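6-phosphogluconolactonase (Shewanella baltica, PDB 3NWP) probably hydrolyses 6-phosphogluconolactone to 6-phosphogluconate, the second step of the oxidative pentose phosphate pathway. Local coordinates at residues P127-V132 with N185-Y190; V66-A71 with A100-L105; T158-C163 with S179-L184. All blocks are in the same frame, centred on the assembly; numbering follows the deposited sequence.

Contact 1 (P127-V132 with N185-Y190)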
loop_
_atom_site.group_PDB
_atom_site.type_symbol
_atom_site.label_atom_id
_atom_site.label_comp_id
_atom_site.label_asym_id
_atom_site.label_seq_id
_atom_site.Cartn_x
_atom_site.Cartn_y
_atom_site.Cartn_z
ATOM N N PRO A 127 4.610 -3.637 -14.362
ATOM C CA PRO A 127 5.841 -2.874 -14.377
ATOM C C PRO A 127 6.456 -2.810 -12.979
ATOM O O PRO A 127 5.770 -2.431 -12.009
ATOM C CB PRO A 127 5.410 -1.473 -14.830
ATOM C CG PRO A 127 4.170 -1.690 -15.571
ATOM C CD PRO A 127 3.488 -2.848 -14.949
ATOM N N ARG A 128 7.709 -3.231 -12.895
ATOM C CA ARG A 128 8.484 -3.160 -11.672
ATOM C C ARG A 128 9.873 -2.610 -12.033
ATOM O O ARG A 128 10.397 -2.933 -13.094
ATOM C CB ARG A 128 8.537 -4.534 -10.993
ATOM C CG ARG A 128 7.160 -5.034 -10.502
ATOM C CD ARG A 128 7.205 -6.347 -9.769
ATOM N NE ARG A 128 7.376 -7.447 -10.707
ATOM C CZ ARG A 128 8.490 -8.158 -10.855
ATOM N NH1 ARG A 128 9.542 -7.942 -10.079
ATOM N NH2 ARG A 128 8.529 -9.137 -11.762
ATOM N N PRO A 129 10.442 -1.736 -11.221
ATOM C CA PRO A 129 9.889 -1.307 -9.934
ATOM C C PRO A 129 8.547 -0.612 -9.998
ATOM O O PRO A 129 8.237 0.063 -10.976
ATOM C CB PRO A 129 10.922 -0.335 -9.387
ATOM C CG PRO A 129 11.738 0.018 -10.495
ATOM C CD PRO A 129 11.728 -1.064 -11.472
ATOM N N PHE A 130 7.752 -0.740 -8.945
ATOM C CA PHE A 130 6.508 -0.049 -8.868
ATOM C C PHE A 130 6.762 1.451 -8.901
ATOM O O PHE A 130 7.645 1.945 -8.198
ATOM C CB PHE A 130 5.727 -0.387 -7.603
ATOM C CG PHE A 130 5.362 -1.840 -7.433
ATOM C CD1 PHE A 130 4.592 -2.509 -8.364
ATOM C CD2 PHE A 130 5.687 -2.484 -6.280
ATOM C CE1 PHE A 130 4.249 -3.849 -8.174
ATOM C CE2 PHE A 130 5.319 -3.834 -6.080
ATOM C CZ PHE A 130 4.593 -4.474 -7.030
ATOM N N ASP A 131 5.969 2.201 -9.658
ATOM C CA ASP A 131 6.219 3.639 -9.724
ATOM C C ASP A 131 5.789 4.372 -8.462
ATOM O O ASP A 131 6.499 5.271 -7.965
ATOM C CB ASP A 131 5.547 4.238 -10.929
ATOM C CG ASP A 131 6.138 3.656 -12.214
ATOM O OD1 ASP A 131 7.371 3.831 -12.428
ATOM O OD2 ASP A 131 5.438 2.916 -12.939
ATOM N N VAL A 132 4.626 4.002 -7.930
ATOM C CA VAL A 132 4.080 4.643 -6.718
ATOM C C VAL A 132 3.443 3.565 -5.820
ATOM O O VAL A 132 2.670 2.718 -6.319
ATOM C CB VAL A 132 3.020 5.675 -7.062
ATOM C CG1 VAL A 132 2.426 6.264 -5.761
ATOM C CG2 VAL A 132 3.589 6.821 -7.903
ATOM N N ASN A 185 10.985 -2.418 -3.853
ATOM C CA ASN A 185 11.399 -2.304 -5.270
ATOM C C ASN A 185 10.402 -1.375 -5.965
ATOM O O ASN A 185 9.571 -1.777 -6.757
ATOM C CB ASN A 185 11.485 -3.650 -5.980
ATOM C CG ASN A 185 12.150 -3.532 -7.358
ATOM O OD1 ASN A 185 12.978 -2.634 -7.590
ATOM N ND2 ASN A 185 11.755 -4.386 -8.258
ATOM N N SER A 186 10.520 -0.125 -5.552
ATOM C CA SER A 186 9.615 0.922 -5.947
ATOM C C SER A 186 10.414 2.195 -6.012
ATOM O O SER A 186 11.501 2.335 -5.436
ATOM C CB SER A 186 8.482 1.070 -4.939
ATOM O OG SER A 186 8.977 1.315 -3.646
ATOM N N ARG A 187 9.824 3.144 -6.724
ATOM C CA ARG A 187 10.414 4.448 -6.960
ATOM C C ARG A 187 10.016 5.491 -5.909
ATOM O O ARG A 187 10.845 6.365 -5.536
ATOM C CB ARG A 187 10.034 4.944 -8.377
ATOM C CG ARG A 187 10.374 3.948 -9.505
ATOM C CD ARG A 187 10.162 4.577 -10.921
ATOM N NE ARG A 187 10.203 3.537 -11.934
ATOM C CZ ARG A 187 11.316 3.087 -12.521
ATOM N NH1 ARG A 187 12.501 3.596 -12.227
ATOM N NH2 ARG A 187 11.228 2.081 -13.394
ATOM N N GLN A 188 8.776 5.383 -5.399
ATOM C CA GLN A 188 8.245 6.341 -4.444
ATOM C C GLN A 188 7.213 5.637 -3.565
ATOM O O GLN A 188 6.341 4.933 -4.097
ATOM C CB GLN A 188 7.588 7.486 -5.142
ATOM C CG GLN A 188 6.827 8.454 -4.206
ATOM C CD GLN A 188 7.755 9.421 -3.501
ATOM O OE1 GLN A 188 8.485 10.192 -4.183
ATOM N NE2 GLN A 188 7.811 9.379 -2.163
ATOM N N ILE A 189 7.347 5.803 -2.235
ATOM C CA ILE A 189 6.334 5.358 -1.306
ATOM C C ILE A 189 5.752 6.558 -0.598
ATOM O O ILE A 189 6.462 7.525 -0.232
ATOM C CB ILE A 189 7.020 4.418 -0.253
ATOM C CG1 ILE A 189 7.540 3.162 -0.937
ATOM C CG2 ILE A 189 6.041 4.114 0.882
ATOM C CD1 ILE A 189 8.420 2.280 -0.048
ATOM N N TYR A 190 4.422 6.528 -0.395
ATOM C CA TYR A 190 3.692 7.500 0.431
ATOM C C TYR A 190 3.110 6.790 1.614
ATOM O O TYR A 190 2.620 5.669 1.441
ATOM C CB TYR A 190 2.563 8.136 -0.373
ATOM C CG TYR A 190 3.066 9.007 -1.477
ATOM C CD1 TYR A 190 3.558 10.261 -1.211
ATOM C CD2 TYR A 190 3.054 8.595 -2.802
ATOM C CE1 TYR A 190 4.106 11.044 -2.230
ATOM C CE2 TYR A 190 3.522 9.393 -3.835
ATOM C CZ TYR A 190 4.037 10.642 -3.533
ATOM O OH TYR A 190 4.560 11.434 -4.547
HETATM O O HOH W 1 9.707 -6.354 -7.766
HETATM O O HOH W 2 8.626 0.582 -13.686
#
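Arg187, in one of its two conformers, lays its guanidinium against the ring of Pro129, whose CG sits over one face, offset toward the rim, 3.6 Å from NH2. The chain of Arg187 is extended from CG to NE (chi3 -167°), which carries NE to the carboxylate of Asp131. There, in the same conformer, NE donates to OD1 in a salt bridge of 2.9 Å; OD1 is met nearly along its C-O axis and lies 18° out of the guanidinium plane. Carboxylate and guanidinium planes are only 17° apart, the two side chains running side by side. OD1 also pairs with Arg36 of helix 14-36, and the buried carboxylate probably helps offset the charges of Arg187 and Arg36, which lie close together, while OD2 accepts from the backbone N of Ser40. A water donates to Pro129 O and accepts from Arg187 NH2.

Pro129, preceded by a cis peptide bond, turns the chain just before strand 132-135, which is parallel to strand 189-194 in the central sheet of this Rossmann-like family. Ahead of that pairing stands a single bridge between Phe130 and Ser186: Phe130 N donates to Asn185 O (3.0 Å), and Arg187 N donates to Phe130 O (2.9 Å). Proline suits the place before this bridge because it has no N-H to leave unsatisfied and offers a compact apolar surface.

Asn185, the first residue past helix 180-184, sets its amide beside that surface, with OD1 3.6 Å from Pro129 CB. Its ND2 and Arg128 NH1 share a second water, which accepts from both.

Contact 2 (V66-A71 with A100-L105)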
loop_
_atom_site.group_PDB
_atom_site.type_symbol
_atom_site.label_atom_id
_atom_site.label_comp_id
_atom_site.label_asym_id
_atom_site.label_seq_id
_atom_site.Cartn_x
_atom_site.Cartn_y
_atom_site.Cartn_z
ATOM N N VAL A 66 -1.956 2.515 -16.825
ATOM C CA VAL A 66 -1.552 2.345 -15.389
ATOM C C VAL A 66 -2.072 1.019 -14.915
ATOM O O VAL A 66 -3.300 0.733 -14.999
ATOM C CB VAL A 66 -2.069 3.490 -14.490
ATOM C CG1 VAL A 66 -1.634 3.228 -12.996
ATOM C CG2 VAL A 66 -1.621 4.859 -15.007
ATOM N N TYR A 67 -1.173 0.181 -14.384
ATOM C CA TYR A 67 -1.506 -1.070 -13.746
ATOM C C TYR A 67 -1.633 -0.841 -12.262
ATOM O O TYR A 67 -0.774 -0.182 -11.669
ATOM C CB TYR A 67 -0.411 -2.104 -14.002
ATOM C CG TYR A 67 -0.324 -2.612 -15.398
ATOM C CD1 TYR A 67 0.278 -1.871 -16.384
ATOM C CD2 TYR A 67 -0.723 -3.917 -15.687
ATOM C CE1 TYR A 67 0.394 -2.370 -17.694
ATOM C CE2 TYR A 67 -0.602 -4.423 -16.979
ATOM C CZ TYR A 67 -0.049 -3.632 -17.969
ATOM O OH TYR A 67 0.087 -4.095 -19.261
ATOM N N ILE A 68 -2.716 -1.332 -11.642
ATOM C CA ILE A 68 -2.963 -1.095 -10.240
ATOM C C ILE A 68 -3.177 -2.390 -9.488
ATOM O O ILE A 68 -3.812 -3.309 -9.986
ATOM C CB ILE A 68 -4.211 -0.229 -10.032
ATOM C CG1 ILE A 68 -4.136 1.065 -10.852
ATOM C CG2 ILE A 68 -4.375 0.058 -8.525
ATOM C CD1 ILE A 68 -5.389 1.980 -10.732
ATOM N N THR A 69 -2.549 -2.523 -8.322
ATOM C CA THR A 69 -2.807 -3.653 -7.456
ATOM C C THR A 69 -2.838 -3.201 -5.987
ATOM O O THR A 69 -2.760 -2.004 -5.686
ATOM C CB THR A 69 -1.836 -4.826 -7.708
ATOM O OG1 THR A 69 -2.360 -6.027 -7.091
ATOM C CG2 THR A 69 -0.403 -4.568 -7.221
ATOM N N LEU A 70 -2.991 -4.156 -5.079
ATOM C CA LEU A 70 -3.161 -3.946 -3.660
ATOM C C LEU A 70 -1.898 -4.281 -2.884
ATOM O O LEU A 70 -1.161 -5.234 -3.219
ATOM C CB LEU A 70 -4.285 -4.884 -3.143
ATOM C CG LEU A 70 -5.640 -4.760 -3.851
ATOM C CD1 LEU A 70 -6.618 -5.845 -3.376
ATOM C CD2 LEU A 70 -6.213 -3.359 -3.617
ATOM N N ALA A 71 -1.649 -3.523 -1.826
ATOM C CA ALA A 71 -0.567 -3.844 -0.907
ATOM C C ALA A 71 -0.805 -5.160 -0.174
ATOM O O ALA A 71 0.153 -5.840 0.202
ATOM C CB ALA A 71 -0.314 -2.679 0.103
ATOM N N ALA A 100 -8.064 2.324 -15.992
ATOM C CA ALA A 100 -6.873 1.650 -15.519
ATOM C C ALA A 100 -6.978 0.137 -15.526
ATOM O O ALA A 100 -8.086 -0.425 -15.621
ATOM C CB ALA A 100 -6.508 2.153 -14.123
ATOM N N LYS A 101 -5.820 -0.515 -15.429
ATOM C CA LYS A 101 -5.730 -1.982 -15.456
ATOM C C LYS A 101 -5.447 -2.556 -14.064
ATOM O O LYS A 101 -4.300 -2.684 -13.665
ATOM C CB LYS A 101 -4.583 -2.412 -16.388
ATOM C CG LYS A 101 -4.803 -2.183 -17.884
ATOM C CD LYS A 101 -3.541 -2.556 -18.711
ATOM C CE LYS A 101 -3.846 -2.715 -20.218
ATOM N NZ LYS A 101 -4.509 -1.502 -20.798
ATOM N N PHE A 102 -6.501 -2.934 -13.353
ATOM C CA PHE A 102 -6.456 -3.374 -11.963
ATOM C C PHE A 102 -6.377 -4.905 -11.878
ATOM O O PHE A 102 -7.087 -5.622 -12.606
ATOM C CB PHE A 102 -7.692 -2.899 -11.205
ATOM C CG PHE A 102 -7.788 -3.441 -9.821
ATOM C CD1 PHE A 102 -7.015 -2.927 -8.808
ATOM C CD2 PHE A 102 -8.612 -4.506 -9.511
ATOM C CE1 PHE A 102 -7.065 -3.434 -7.518
ATOM C CE2 PHE A 102 -8.661 -5.022 -8.197
ATOM C CZ PHE A 102 -7.930 -4.472 -7.206
ATOM N N ARG A 103 -5.531 -5.410 -10.980
ATOM C CA ARG A 103 -5.525 -6.823 -10.618
ATOM C C ARG A 103 -5.550 -6.962 -9.121
ATOM O O ARG A 103 -4.692 -6.383 -8.442
ATOM C CB ARG A 103 -4.261 -7.486 -11.150
ATOM C CG ARG A 103 -4.278 -9.018 -10.946
ATOM C CD ARG A 103 -4.921 -9.717 -12.099
ATOM N NE ARG A 103 -3.991 -9.755 -13.216
ATOM C CZ ARG A 103 -4.263 -10.269 -14.408
ATOM N NH1 ARG A 103 -5.464 -10.786 -14.666
ATOM N NH2 ARG A 103 -3.327 -10.254 -15.351
ATOM N N GLY A 104 -6.547 -7.667 -8.572
ATOM C CA GLY A 104 -6.584 -7.916 -7.155
ATOM C C GLY A 104 -5.687 -9.092 -6.807
ATOM O O GLY A 104 -4.973 -9.640 -7.658
ATOM N N LEU A 105 -5.744 -9.455 -5.538
ATOM C CA LEU A 105 -4.972 -10.575 -5.001
ATOM C C LEU A 105 -5.828 -11.798 -4.692
ATOM O O LEU A 105 -5.297 -12.913 -4.700
ATOM C CB LEU A 105 -4.216 -10.157 -3.766
ATOM C CG LEU A 105 -3.268 -8.964 -3.926
ATOM C CD1 LEU A 105 -2.586 -8.528 -2.626
ATOM C CD2 LEU A 105 -2.174 -9.278 -4.903
#
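Lys101 and Tyr67 both turn CG anti to the carbonyl carbon (chi1 about -70°), and the two side chains run side by side on one face of the sheet. In the lysine conformer described, Lys101 CD lies over the tyrosine ring, offset toward its rim and 4.0 Å from the centroid, a CH-pi contact made by the aliphatic part of a long side chain; NZ goes on to Ser64 O. On the other face Phe102 has CG anti to the backbone N (chi1 173°), and Ile68 CG2 and Leu70 CD2 meet its ring at the edge. Ile68 CD1 packs against Ala100 CB at 3.6 Å, in one of two conformers of the alanine.

The backbones are parallel neighbours, the two strands of a beta-alpha-beta unit whose helix 84-91 covers Phe102. Lys101 N donates to Val66 O, Ile68 N to Lys101 O and Arg103 N to Ile68 O. Beyond them Thr69 OG1 donates to Arg103 O (2.7 Å), tilted 22° from the carbonyl plane. The beta-branched threonine suits a strand, and its hydroxyl lets a side chain carry the pairing one step past the last of these backbone bonds, as strand 101-102 gives way to loop.

Contact 3 (T158-C163 with S179-L184)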
loop_
_atom_site.group_PDB
_atom_site.type_symbol
_atom_site.label_atom_id
_atom_site.label_comp_id
_atom_site.label_asym_id
_atom_site.label_seq_id
_atom_site.Cartn_x
_atom_site.Cartn_y
_atom_site.Cartn_z
ATOM N N THR A 158 11.557 -11.089 4.370
ATOM C CA THR A 158 12.773 -11.628 3.762
ATOM C C THR A 158 12.628 -12.458 2.462
ATOM O O THR A 158 13.643 -12.668 1.746
ATOM C CB THR A 158 13.588 -12.429 4.808
ATOM O OG1 THR A 158 12.809 -13.548 5.244
ATOM C CG2 THR A 158 13.977 -11.545 6.005
ATOM N N THR A 159 11.413 -12.825 2.108
ATOM C CA THR A 159 11.151 -13.558 0.887
ATOM C C THR A 159 11.484 -12.750 -0.345
ATOM O O THR A 159 11.427 -11.501 -0.324
ATOM C CB THR A 159 9.728 -14.049 0.818
ATOM O OG1 THR A 159 9.600 -14.983 -0.269
ATOM C CG2 THR A 159 8.707 -12.890 0.577
ATOM N N GLN A 160 11.866 -13.445 -1.411
ATOM C CA GLN A 160 11.910 -12.820 -2.739
ATOM C C GLN A 160 10.657 -12.998 -3.522
ATOM O O GLN A 160 10.524 -12.380 -4.596
ATOM C CB GLN A 160 13.126 -13.377 -3.517
ATOM C CG GLN A 160 14.478 -13.006 -2.918
ATOM C CD GLN A 160 14.732 -11.507 -3.036
ATOM O OE1 GLN A 160 14.939 -10.829 -2.046
ATOM N NE2 GLN A 160 14.552 -10.990 -4.219
ATOM N N ALA A 161 9.677 -13.781 -3.031
ATOM C CA ALA A 161 8.406 -13.877 -3.719
ATOM C C ALA A 161 7.674 -12.539 -3.645
ATOM O O ALA A 161 7.855 -11.792 -2.693
ATOM C CB ALA A 161 7.516 -14.960 -3.110
ATOM N N LEU A 162 6.855 -12.256 -4.621
ATOM C CA LEU A 162 6.137 -10.986 -4.625
ATOM C C LEU A 162 5.062 -10.877 -3.551
ATOM O O LEU A 162 4.758 -9.773 -3.101
ATOM C CB LEU A 162 5.519 -10.707 -6.010
ATOM C CG LEU A 162 6.548 -10.392 -7.114
ATOM C CD1 LEU A 162 5.687 -10.283 -8.409
ATOM C CD2 LEU A 162 7.329 -9.075 -6.879
ATOM N N CYS A 163 4.441 -12.007 -3.189
ATOM C CA CYS A 163 3.420 -11.985 -2.143
ATOM C C CYS A 163 3.408 -13.295 -1.384
ATOM O O CYS A 163 3.809 -14.347 -1.905
ATOM C CB CYS A 163 2.085 -11.596 -2.670
ATOM S SG CYS A 163 1.512 -12.573 -4.028
ATOM N N SER A 179 5.299 -8.597 -0.386
ATOM C CA SER A 179 6.481 -8.746 0.422
ATOM C C SER A 179 7.238 -7.437 0.582
ATOM O O SER A 179 7.036 -6.513 -0.175
ATOM C CB SER A 179 7.440 -9.755 -0.203
ATOM O OG SER A 179 7.821 -9.351 -1.509
ATOM N N LYS A 180 8.101 -7.377 1.586
ATOM C CA LYS A 180 9.003 -6.234 1.700
ATOM C C LYS A 180 9.826 -6.051 0.440
ATOM O O LYS A 180 9.976 -4.915 -0.083
ATOM C CB LYS A 180 9.890 -6.364 2.927
ATOM C CG LYS A 180 10.771 -5.154 3.205
ATOM C CD LYS A 180 11.965 -5.530 4.089
ATOM C CE LYS A 180 13.083 -6.173 3.298
ATOM N NZ LYS A 180 14.159 -6.665 4.223
ATOM N N SER A 181 10.401 -7.123 -0.078
ATOM C CA SER A 181 11.226 -6.986 -1.266
ATOM C C SER A 181 10.424 -6.370 -2.422
ATOM O O SER A 181 10.937 -5.504 -3.163
ATOM C CB SER A 181 11.869 -8.320 -1.660
ATOM O OG SER A 181 10.906 -9.274 -1.905
ATOM N N ALA A 182 9.162 -6.770 -2.569
ATOM C CA ALA A 182 8.291 -6.187 -3.620
ATOM C C ALA A 182 8.006 -4.711 -3.347
ATOM O O ALA A 182 8.088 -3.862 -4.247
ATOM C CB ALA A 182 6.947 -6.957 -3.701
ATOM N N ILE A 183 7.628 -4.392 -2.123
ATOM C CA ILE A 183 7.231 -2.992 -1.748
ATOM C C ILE A 183 8.412 -2.064 -1.886
ATOM O O ILE A 183 8.247 -0.914 -2.341
ATOM C CB ILE A 183 6.632 -2.966 -0.328
ATOM C CG1 ILE A 183 5.259 -3.616 -0.286
ATOM C CG2 ILE A 183 6.581 -1.543 0.341
ATOM C CD1 ILE A 183 4.106 -2.888 -1.053
ATOM N N LEU A 184 9.601 -2.492 -1.468
ATOM C CA LEU A 184 10.800 -1.626 -1.553
ATOM C C LEU A 184 11.387 -1.534 -2.938
ATOM O O LEU A 184 12.121 -0.541 -3.190
ATOM C CB LEU A 184 11.850 -2.057 -0.532
ATOM C CG LEU A 184 11.484 -1.842 0.911
ATOM C CD1 LEU A 184 12.672 -2.288 1.777
ATOM C CD2 LEU A 184 11.027 -0.360 1.274
HETATM O O HOH W 3 10.666 -9.603 1.451
HETATM O O HOH W 4 9.699 -9.569 -4.386
#
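Two serine hydroxyls at the start of helix 180-184, those of Ser179 and Ser181, each donate to a backbone carbonyl of the loop 158-163, and one of them caps the helix as well. Ser179 OG gives its proton to Ala161 O at 2.7 Å, in the carbonyl plane, while accepting from Ala182 N at 3.1 Å. That second bond makes Ser179 the N-cap. With OG between the backbone N and the carbonyl carbon (chi1 59°), the short side chain can serve both partners, and serine suits the site because a single small hydroxyl both donates and accepts. Ser179 N adds a backbone bond to Leu162 O.

Two residues on, Ser181 OG donates to Thr159 O (2.8 Å), tilted 18° from the carbonyl plane. One water donates to Thr159 O and accepts from Ser181 N; another donates to both Gln160 O and Ser181 OG. Thr159 O therefore receives two donors.

The segment 158-163 leads from helix 153-158 into strand 163-166, which pairs antiparallel with strand 175-178; Ser179 follows the latter, so the contact lies at the end of that pair where helix 180-184 begins. The loop is shaped by an ST turn, in which Thr159 OG1 accepts from Ala161 N at 3.0 Å. Thr159 CG2 meanwhile presses on Ser179 CB at 3.5 Å, closer than usual for two carbons. Next to this polar cluster, Leu162 CD2 packs on Ala182 CB (3.8 Å), which also lies near Leu162 O; the small alanine lets the loop come close.

Because the loop's carbonyls face the N-terminal end of the helix, their negative ends probably interact favourably with the helix dipole, and polar groups at the helix start are paired with the loop directly or through water.

In the fold
Contact 2 closes first along the chain, and contact 1 then spans a loop in which contact 3 is nested. Helix 180-184, part of contact 3, leads directly into the 185-190 segment of contact 1, and their centres lie about 12 Å apart; Phe130 CE2 touches Ala182 O and Arg128 CD meets Leu162 CD2. Contacts 1 and 2, about 13 Å apart between centres, serve the same mixed sheet and touch where Pro127 CD packs on Tyr67 CD1. Contact 1 thus touches both of the others, which do not touch each other (centres about 17 Å apart, nearest atoms about 5 Å), and ties the sheet's parallel strands and the helix-loop region into one compact fold.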